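Local coordinates for Alr2269 protein (Nostoc sp., PDB 3MC8) that probably takes part, through periplasmic POTRA domains, in protein assembly or transport at the outer membrane as an Omp85-family member, at residues V221-V226 with K297-V302; R227-E232 with V301-E306. All coordinates share one frame; numbering follows the deposited sequence.

Contact 1: V221-V226 with K297-V302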
ATOM      1  N   VAL A 221      -6.724   0.711 -15.425  1.00 46.33           N
ATOM      2  CA  VAL A 221      -7.596   1.769 -15.924  1.00 45.80           C
ATOM      3  C   VAL A 221      -8.965   1.190 -16.217  1.00 47.76           C
ATOM      4  O   VAL A 221      -9.074   0.137 -16.778  1.00 48.85           O
ATOM      5  CB  VAL A 221      -7.054   2.301 -17.238  1.00 44.50           C
ATOM      6  CG1 VAL A 221      -7.888   3.446 -17.736  1.00 42.63           C
ATOM      7  CG2 VAL A 221      -5.634   2.710 -17.061  1.00 43.26           C
ATOM      8  N   GLU A 222     -10.007   1.914 -15.877  1.00 49.49           N
ATOM      9  CA  GLU A 222     -11.367   1.478 -16.052  1.00 51.69           C
ATOM     10  C   GLU A 222     -12.043   2.184 -17.222  1.00 52.07           C
ATOM     11  O   GLU A 222     -12.773   1.561 -17.980  1.00 54.63           O
ATOM     12  CB  GLU A 222     -12.092   1.843 -14.784  1.00 52.89           C
ATOM     13  CG  GLU A 222     -13.491   1.340 -14.627  1.00 57.34           C
ATOM     14  CD  GLU A 222     -14.006   1.661 -13.238  1.00 62.11           C
ATOM     15  OE1 GLU A 222     -13.464   1.098 -12.242  1.00 63.57           O
ATOM     16  OE2 GLU A 222     -14.923   2.512 -13.150  1.00 66.20           O
ATOM     17  N   ASN A 223     -11.835   3.490 -17.353  1.00 50.91           N
ATOM     18  CA  ASN A 223     -12.421   4.264 -18.430  1.00 50.15           C
ATOM     19  C   ASN A 223     -11.450   5.363 -18.792  1.00 46.97           C
ATOM     20  O   ASN A 223     -10.702   5.820 -17.943  1.00 46.51           O
ATOM     21  CB  ASN A 223     -13.758   4.858 -17.998  1.00 51.81           C
ATOM     22  CG  ASN A 223     -14.932   3.882 -18.210  1.00 59.74           C
ATOM     23  OD1 ASN A 223     -15.346   3.625 -19.363  1.00 66.93           O
ATOM     24  ND2 ASN A 223     -15.478   3.332 -17.102  1.00 64.21           N
ATOM     25  N   ILE A 224     -11.451   5.746 -20.061  1.00 44.10           N
ATOM     26  CA  ILE A 224     -10.701   6.864 -20.559  1.00 41.54           C
ATOM     27  C   ILE A 224     -11.717   7.806 -21.158  1.00 40.89           C
ATOM     28  O   ILE A 224     -12.571   7.364 -21.907  1.00 41.40           O
ATOM     29  CB  ILE A 224      -9.756   6.393 -21.671  1.00 41.20           C
ATOM     30  CG1 ILE A 224      -8.785   5.361 -21.102  1.00 41.06           C
ATOM     31  CG2 ILE A 224      -8.992   7.570 -22.297  1.00 37.77           C
ATOM     32  CD1 ILE A 224      -7.799   4.811 -22.122  1.00 42.06           C
ATOM     33  N   SER A 225     -11.655   9.097 -20.871  1.00 39.50           N
ATOM     34  CA  SER A 225     -12.573  10.023 -21.551  1.00 39.13           C
ATOM     35  C   SER A 225     -11.876  11.302 -21.838  1.00 38.53           C
ATOM     36  O   SER A 225     -10.751  11.478 -21.425  1.00 38.99           O
ATOM     37  CB  SER A 225     -13.803  10.295 -20.699  1.00 39.78           C
ATOM     38  OG  SER A 225     -13.431  10.864 -19.452  1.00 40.14           O
ATOM     39  N   VAL A 226     -12.550  12.207 -22.532  1.00 38.54           N
ATOM     40  CA  VAL A 226     -11.927  13.422 -23.045  1.00 37.44           C
ATOM     41  C   VAL A 226     -12.753  14.557 -22.526  1.00 39.16           C
ATOM     42  O   VAL A 226     -13.979  14.523 -22.557  1.00 39.05           O
ATOM     43  CB  VAL A 226     -11.908  13.458 -24.599  1.00 36.94           C
ATOM     44  CG1 VAL A 226     -11.251  14.743 -25.142  1.00 33.85           C
ATOM     45  CG2 VAL A 226     -11.186  12.278 -25.118  1.00 34.42           C
ATOM     46  N   LYS A 297      -9.334   0.523  -9.219  1.00 63.67           N
ATOM     47  CA  LYS A 297      -9.023   1.099 -10.502  1.00 60.84           C
ATOM     48  C   LYS A 297      -9.147   2.610 -10.511  1.00 57.93           C
ATOM     49  O   LYS A 297      -9.528   3.245  -9.515  1.00 58.29           O
ATOM     50  CB  LYS A 297      -9.954   0.512 -11.554  1.00 61.28           C
ATOM     51  CG  LYS A 297      -9.956  -0.983 -11.583  1.00 62.81           C
ATOM     52  CD  LYS A 297     -10.886  -1.450 -12.661  1.00 64.99           C
ATOM     53  CE  LYS A 297     -10.725  -2.922 -12.933  1.00 65.86           C
ATOM     54  NZ  LYS A 297     -11.597  -3.337 -14.045  1.00 66.53           N
ATOM     55  N   VAL A 298      -8.826   3.155 -11.673  1.00 54.16           N
ATOM     56  CA  VAL A 298      -8.817   4.571 -11.911  1.00 51.59           C
ATOM     57  C   VAL A 298      -9.562   4.915 -13.237  1.00 49.84           C
ATOM     58  O   VAL A 298      -9.712   4.105 -14.141  1.00 49.60           O
ATOM     59  CB  VAL A 298      -7.343   5.059 -11.904  1.00 50.75           C
ATOM     60  CG1 VAL A 298      -6.544   4.426 -13.013  1.00 48.97           C
ATOM     61  CG2 VAL A 298      -7.277   6.517 -12.038  1.00 51.23           C
ATOM     62  N   ASN A 299     -10.086   6.111 -13.317  1.00 48.04           N
ATOM     63  CA  ASN A 299     -10.594   6.626 -14.549  1.00 46.63           C
ATOM     64  C   ASN A 299      -9.626   7.657 -15.005  1.00 43.94           C
ATOM     65  O   ASN A 299      -9.132   8.403 -14.196  1.00 44.37           O
ATOM     66  CB  ASN A 299     -11.943   7.255 -14.311  1.00 47.76           C
ATOM     67  CG  ASN A 299     -13.015   6.220 -14.087  1.00 51.58           C
ATOM     68  OD1 ASN A 299     -12.816   5.051 -14.371  1.00 58.46           O
ATOM     69  ND2 ASN A 299     -14.154   6.638 -13.573  1.00 56.12           N
ATOM     70  N   VAL A 300      -9.330   7.680 -16.293  1.00 41.39           N
ATOM     71  CA  VAL A 300      -8.421   8.639 -16.834  1.00 39.29           C
ATOM     72  C   VAL A 300      -9.234   9.622 -17.639  1.00 39.11           C
ATOM     73  O   VAL A 300     -10.149   9.216 -18.336  1.00 39.78           O
ATOM     74  CB  VAL A 300      -7.359   7.969 -17.703  1.00 38.95           C
ATOM     75  CG1 VAL A 300      -6.490   9.004 -18.418  1.00 34.91           C
ATOM     76  CG2 VAL A 300      -6.512   7.026 -16.845  1.00 37.13           C
ATOM     77  N   VAL A 301      -8.889  10.903 -17.526  1.00 37.96           N
ATOM     78  CA  VAL A 301      -9.493  11.955 -18.289  1.00 37.76           C
ATOM     79  C   VAL A 301      -8.401  12.679 -19.035  1.00 38.02           C
ATOM     80  O   VAL A 301      -7.437  13.142 -18.416  1.00 40.15           O
ATOM     81  CB  VAL A 301     -10.195  12.981 -17.375  1.00 38.45           C
ATOM     82  CG1 VAL A 301     -10.713  14.176 -18.190  1.00 37.07           C
ATOM     83  CG2 VAL A 301     -11.352  12.329 -16.642  1.00 38.31           C
ATOM     84  N   VAL A 302      -8.523  12.811 -20.352  1.00 37.22           N
ATOM     85  CA  VAL A 302      -7.566  13.591 -21.078  1.00 36.69           C
ATOM     86  C   VAL A 302      -8.223  14.926 -21.226  1.00 38.23           C
ATOM     87  O   VAL A 302      -9.295  15.037 -21.864  1.00 40.01           O
ATOM     88  CB  VAL A 302      -7.264  13.031 -22.460  1.00 36.68           C
ATOM     89  CG1 VAL A 302      -6.209  13.863 -23.108  1.00 35.63           C
ATOM     90  CG2 VAL A 302      -6.812  11.585 -22.377  1.00 34.43           C
TER
HETATM   91  O   HOH W   1     -12.591   8.801 -17.702  1.00 41.98           O
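A chi1 of -177° sets Val221 CG1 beside its carbonyl carbon, and chi1 of Val300, 173°, sends CG1 anti to N and leaves CG2 beside the backbone N; Val221 CG1 thus meets Val300 CG2 at 3.9 Å. The side chain of Val221 also touches Leu258. Glu222 has an alpha-like psi of -43° and adds one residue to its strand between the pairs Val221–Val298 and Ile224–Val300, a beta bulge. Its extended side chain crosses that of Lys297 at about a right angle, OE1 lying 3.6 Å from Lys297 CB, while the carboxylate accepts hydrogen bonds from the backbone N atoms of Thr293 and Asp294. The two strands are the parallel first and last of a POTRA domain, 298-306 running centrally between 221-229 and 282-291. Their backbone bonds start with Glu222 N to Val298 O (2.8 Å) and continue with one from Val300 N to Asn223 O (2.8 Å). Val300 O then takes Ser225 N at 3.0 Å and a water proton. That water is also hydrogen-bonded to Ser225 OG (2.8 Å), tying hydroxyl to backbone across the gap, and Val302 N bonds to Ser225 O (2.8 Å).

Contact 2: R227-E232 with V301-E306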
ATOM      1  N   ARG A 227     -12.083  15.576 -22.041  1.00 40.66           N
ATOM      2  CA  ARG A 227     -12.783  16.703 -21.493  1.00 42.63           C
ATOM      3  C   ARG A 227     -12.121  17.965 -21.970  1.00 43.06           C
ATOM      4  O   ARG A 227     -10.910  18.105 -21.891  1.00 42.16           O
ATOM      5  CB  ARG A 227     -12.773  16.631 -19.979  1.00 43.48           C
ATOM      6  CG  ARG A 227     -12.943  17.967 -19.294  1.00 48.78           C
ATOM      7  CD  ARG A 227     -13.874  17.929 -18.112  1.00 56.20           C
ATOM      8  NE  ARG A 227     -15.278  18.077 -18.545  1.00 64.60           N
ATOM      9  CZ  ARG A 227     -16.331  18.208 -17.718  1.00 70.22           C
ATOM     10  NH1 ARG A 227     -16.171  18.220 -16.383  1.00 71.98           N
ATOM     11  NH2 ARG A 227     -17.562  18.330 -18.227  1.00 71.77           N
ATOM     12  N   PHE A 228     -12.948  18.881 -22.448  1.00 44.72           N
ATOM     13  CA  PHE A 228     -12.510  20.157 -22.954  1.00 45.64           C
ATOM     14  C   PHE A 228     -12.645  21.254 -21.939  1.00 48.88           C
ATOM     15  O   PHE A 228     -13.712  21.430 -21.348  1.00 49.15           O
ATOM     16  CB  PHE A 228     -13.332  20.510 -24.171  1.00 45.31           C
ATOM     17  CG  PHE A 228     -13.099  19.595 -25.312  1.00 41.58           C
ATOM     18  CD1 PHE A 228     -13.789  18.417 -25.414  1.00 36.87           C
ATOM     19  CD2 PHE A 228     -12.134  19.888 -26.254  1.00 39.92           C
ATOM     20  CE1 PHE A 228     -13.558  17.554 -26.429  1.00 36.81           C
ATOM     21  CE2 PHE A 228     -11.891  19.021 -27.307  1.00 38.67           C
ATOM     22  CZ  PHE A 228     -12.608  17.860 -27.407  1.00 37.74           C
ATOM     23  N   ARG A 229     -11.569  22.019 -21.764  1.00 51.83           N
ATOM     24  CA  ARG A 229     -11.627  23.215 -20.951  1.00 55.53           C
ATOM     25  C   ARG A 229     -11.073  24.437 -21.677  1.00 58.31           C
ATOM     26  O   ARG A 229     -10.581  24.347 -22.813  1.00 57.65           O
ATOM     27  CB  ARG A 229     -10.830  23.023 -19.682  1.00 56.01           C
ATOM     28  CG  ARG A 229     -11.141  21.783 -18.844  1.00 58.06           C
ATOM     29  CD  ARG A 229     -10.124  21.773 -17.705  1.00 62.27           C
ATOM     30  NE  ARG A 229     -10.148  20.628 -16.804  1.00 66.74           N
ATOM     31  CZ  ARG A 229     -11.139  20.344 -15.951  1.00 70.27           C
ATOM     32  NH1 ARG A 229     -12.245  21.086 -15.893  1.00 72.07           N
ATOM     33  NH2 ARG A 229     -11.036  19.284 -15.160  1.00 70.38           N
ATOM     34  N   ASN A 230     -11.175  25.582 -21.000  1.00 62.33           N
ATOM     35  CA  ASN A 230     -10.526  26.816 -21.434  1.00 65.69           C
ATOM     36  C   ASN A 230      -9.164  26.953 -20.776  1.00 68.53           C
ATOM     37  O   ASN A 230      -8.823  26.199 -19.848  1.00 68.58           O
ATOM     38  CB  ASN A 230     -11.396  28.042 -21.147  1.00 66.70           C
ATOM     39  CG  ASN A 230     -11.657  28.265 -19.656  1.00 68.10           C
ATOM     40  OD1 ASN A 230     -10.793  28.024 -18.810  1.00 68.98           O
ATOM     41  ND2 ASN A 230     -12.857  28.738 -19.336  1.00 68.18           N
ATOM     42  N   LYS A 231      -8.392  27.926 -21.258  1.00 72.61           N
ATOM     43  CA  LYS A 231      -7.045  28.216 -20.721  1.00 75.64           C
ATOM     44  C   LYS A 231      -7.034  28.434 -19.217  1.00 77.55           C
ATOM     45  O   LYS A 231      -6.003  28.283 -18.570  1.00 77.87           O
ATOM     46  CB  LYS A 231      -6.447  29.473 -21.365  1.00 77.56           C
ATOM     47  CG  LYS A 231      -6.424  29.490 -22.895  1.00 79.73           C
ATOM     48  CD  LYS A 231      -5.033  29.917 -23.441  1.00 83.64           C
ATOM     49  CE  LYS A 231      -4.508  31.286 -22.932  1.00 86.09           C
ATOM     50  NZ  LYS A 231      -3.487  31.867 -23.876  1.00 86.72           N
ATOM     51  N   GLU A 232      -8.190  28.808 -18.679  1.00 79.81           N
ATOM     52  CA  GLU A 232      -8.319  29.163 -17.271  1.00 82.14           C
ATOM     53  C   GLU A 232      -8.536  27.948 -16.372  1.00 81.57           C
ATOM     54  O   GLU A 232      -8.381  28.053 -15.160  1.00 82.82           O
ATOM     55  CB  GLU A 232      -9.451  30.191 -17.078  1.00 83.81           C
ATOM     56  CG  GLU A 232      -9.110  31.616 -17.552  1.00 86.62           C
ATOM     57  CD  GLU A 232      -9.376  31.849 -19.041  1.00 87.96           C
ATOM     58  OE1 GLU A 232      -8.715  31.200 -19.882  1.00 87.76           O
ATOM     59  OE2 GLU A 232     -10.230  32.703 -19.366  1.00 89.57           O
ATOM     60  N   VAL A 301      -8.889  10.903 -17.526  1.00 37.96           N
ATOM     61  CA  VAL A 301      -9.493  11.955 -18.289  1.00 37.76           C
ATOM     62  C   VAL A 301      -8.401  12.679 -19.035  1.00 38.02           C
ATOM     63  O   VAL A 301      -7.437  13.142 -18.416  1.00 40.15           O
ATOM     64  CB  VAL A 301     -10.195  12.981 -17.375  1.00 38.45           C
ATOM     65  CG1 VAL A 301     -10.713  14.176 -18.190  1.00 37.07           C
ATOM     66  CG2 VAL A 301     -11.352  12.329 -16.642  1.00 38.31           C
ATOM     67  N   VAL A 302      -8.523  12.811 -20.352  1.00 37.22           N
ATOM     68  CA  VAL A 302      -7.566  13.591 -21.078  1.00 36.69           C
ATOM     69  C   VAL A 302      -8.223  14.926 -21.226  1.00 38.23           C
ATOM     70  O   VAL A 302      -9.295  15.037 -21.864  1.00 40.01           O
ATOM     71  CB  VAL A 302      -7.264  13.031 -22.460  1.00 36.68           C
ATOM     72  CG1 VAL A 302      -6.209  13.863 -23.108  1.00 35.63           C
ATOM     73  CG2 VAL A 302      -6.812  11.585 -22.377  1.00 34.43           C
ATOM     74  N   ASN A 303      -7.595  15.933 -20.644  1.00 38.38           N
ATOM     75  CA  ASN A 303      -8.106  17.299 -20.622  1.00 39.63           C
ATOM     76  C   ASN A 303      -7.384  18.097 -21.678  1.00 40.60           C
ATOM     77  O   ASN A 303      -6.155  18.038 -21.773  1.00 41.30           O
ATOM     78  CB  ASN A 303      -7.812  17.976 -19.268  1.00 39.80           C
ATOM     79  CG  ASN A 303      -8.403  17.239 -18.115  1.00 40.44           C
ATOM     80  OD1 ASN A 303      -9.623  17.110 -18.000  1.00 43.96           O
ATOM     81  ND2 ASN A 303      -7.549  16.727 -17.255  1.00 39.28           N
ATOM     82  N   VAL A 304      -8.124  18.906 -22.408  1.00 41.68           N
ATOM     83  CA  VAL A 304      -7.611  19.457 -23.648  1.00 42.86           C
ATOM     84  C   VAL A 304      -8.077  20.887 -23.796  1.00 43.84           C
ATOM     85  O   VAL A 304      -9.230  21.164 -23.614  1.00 44.82           O
ATOM     86  CB  VAL A 304      -8.149  18.620 -24.827  1.00 42.41           C
ATOM     87  CG1 VAL A 304      -8.219  19.453 -26.024  1.00 44.98           C
ATOM     88  CG2 VAL A 304      -7.265  17.434 -25.083  1.00 40.39           C
ATOM     89  N   VAL A 305      -7.188  21.805 -24.096  1.00 45.41           N
ATOM     90  CA  VAL A 305      -7.610  23.170 -24.391  1.00 46.96           C
ATOM     91  C   VAL A 305      -7.457  23.403 -25.867  1.00 48.23           C
ATOM     92  O   VAL A 305      -6.348  23.339 -26.377  1.00 47.69           O
ATOM     93  CB  VAL A 305      -6.766  24.213 -23.675  1.00 47.88           C
ATOM     94  CG1 VAL A 305      -7.272  25.611 -24.081  1.00 48.35           C
ATOM     95  CG2 VAL A 305      -6.821  23.996 -22.175  1.00 44.53           C
ATOM     96  N   GLU A 306      -8.569  23.657 -26.543  1.00 50.73           N
ATOM     97  CA  GLU A 306      -8.574  23.790 -28.003  1.00 52.98           C
ATOM     98  C   GLU A 306      -7.883  25.051 -28.490  1.00 56.27           C
ATOM     99  O   GLU A 306      -7.951  26.089 -27.859  1.00 56.75           O
ATOM    100  CB  GLU A 306      -9.991  23.709 -28.552  1.00 53.00           C
ATOM    101  CG  GLU A 306     -10.286  22.331 -29.076  1.00 52.85           C
ATOM    102  CD  GLU A 306     -11.700  22.121 -29.574  1.00 53.05           C
ATOM    103  OE1 GLU A 306     -12.677  22.766 -29.086  1.00 53.56           O
ATOM    104  OE2 GLU A 306     -11.810  21.254 -30.459  1.00 50.35           O
TER
HETATM  105  O   HOH W   2     -11.178  23.644 -25.426  1.00 44.12           O
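Arg227 O receives both the N-H of Val304, a bent bond of 2.9 Å (136° at the hydrogen), and the CA-H of Asn303, whose CA stands 3.2 Å away. The neighbouring parallel-strand bonds run the other way, Arg227 N to Val302 O (2.8 Å) and Arg229 N to Val304 O (3.1 Å). Past them a water takes over: it donates to Arg229 O and accepts from Glu306 N, both at 2.8 Å, bridging backbones that no longer bond directly. The Phe228 side chain lies beside that of Val304, pointing the same way, with CE2 3.9 Å from Val304 CG1; Ile252 of helix 249-253 touches this aromatic side chain too. The side chain of Glu306, extended beyond CG, crosses that of Phe228 obliquely, CD 3.8 Å from Phe228 CE2, and Thr247 OG1 and Arg246 N bond to the carboxylate. On the other face, Arg227 CB rests on Val301 CG1, and Arg227 CD lies over one face of the Arg229 guanidinium. The side chain of Arg229 runs alongside that of Asn303, pointing the same way. Asn303 ND2 bonds to Asn286 OD1. Arg229 NH1 makes a salt bridge to Asp235, with Arg227 a long, weak second partner, so this acid probably offsets the charge of the paired arginines.

Contacts 1 and 2 are successive halves of one parallel pairing between strands 221-229 and 298-306, their centres 15 Å apart; contact 1 lies at the start of both strands and contact 2 follows toward their ends, Val301 and Val302 belonging to both. The chain between the partners, holding helices 249-253 and 266-277 and strand 282-291, makes the connection that brings first strand and last together in this C-terminal POTRA domain. Helix 249-253 touches the same face in both contacts, through Val226 and then Phe228. The angle between the short strand segments grows from 17° in contact 1 to 36° in contact 2, so the strands are more strongly twisted against each other near their ends.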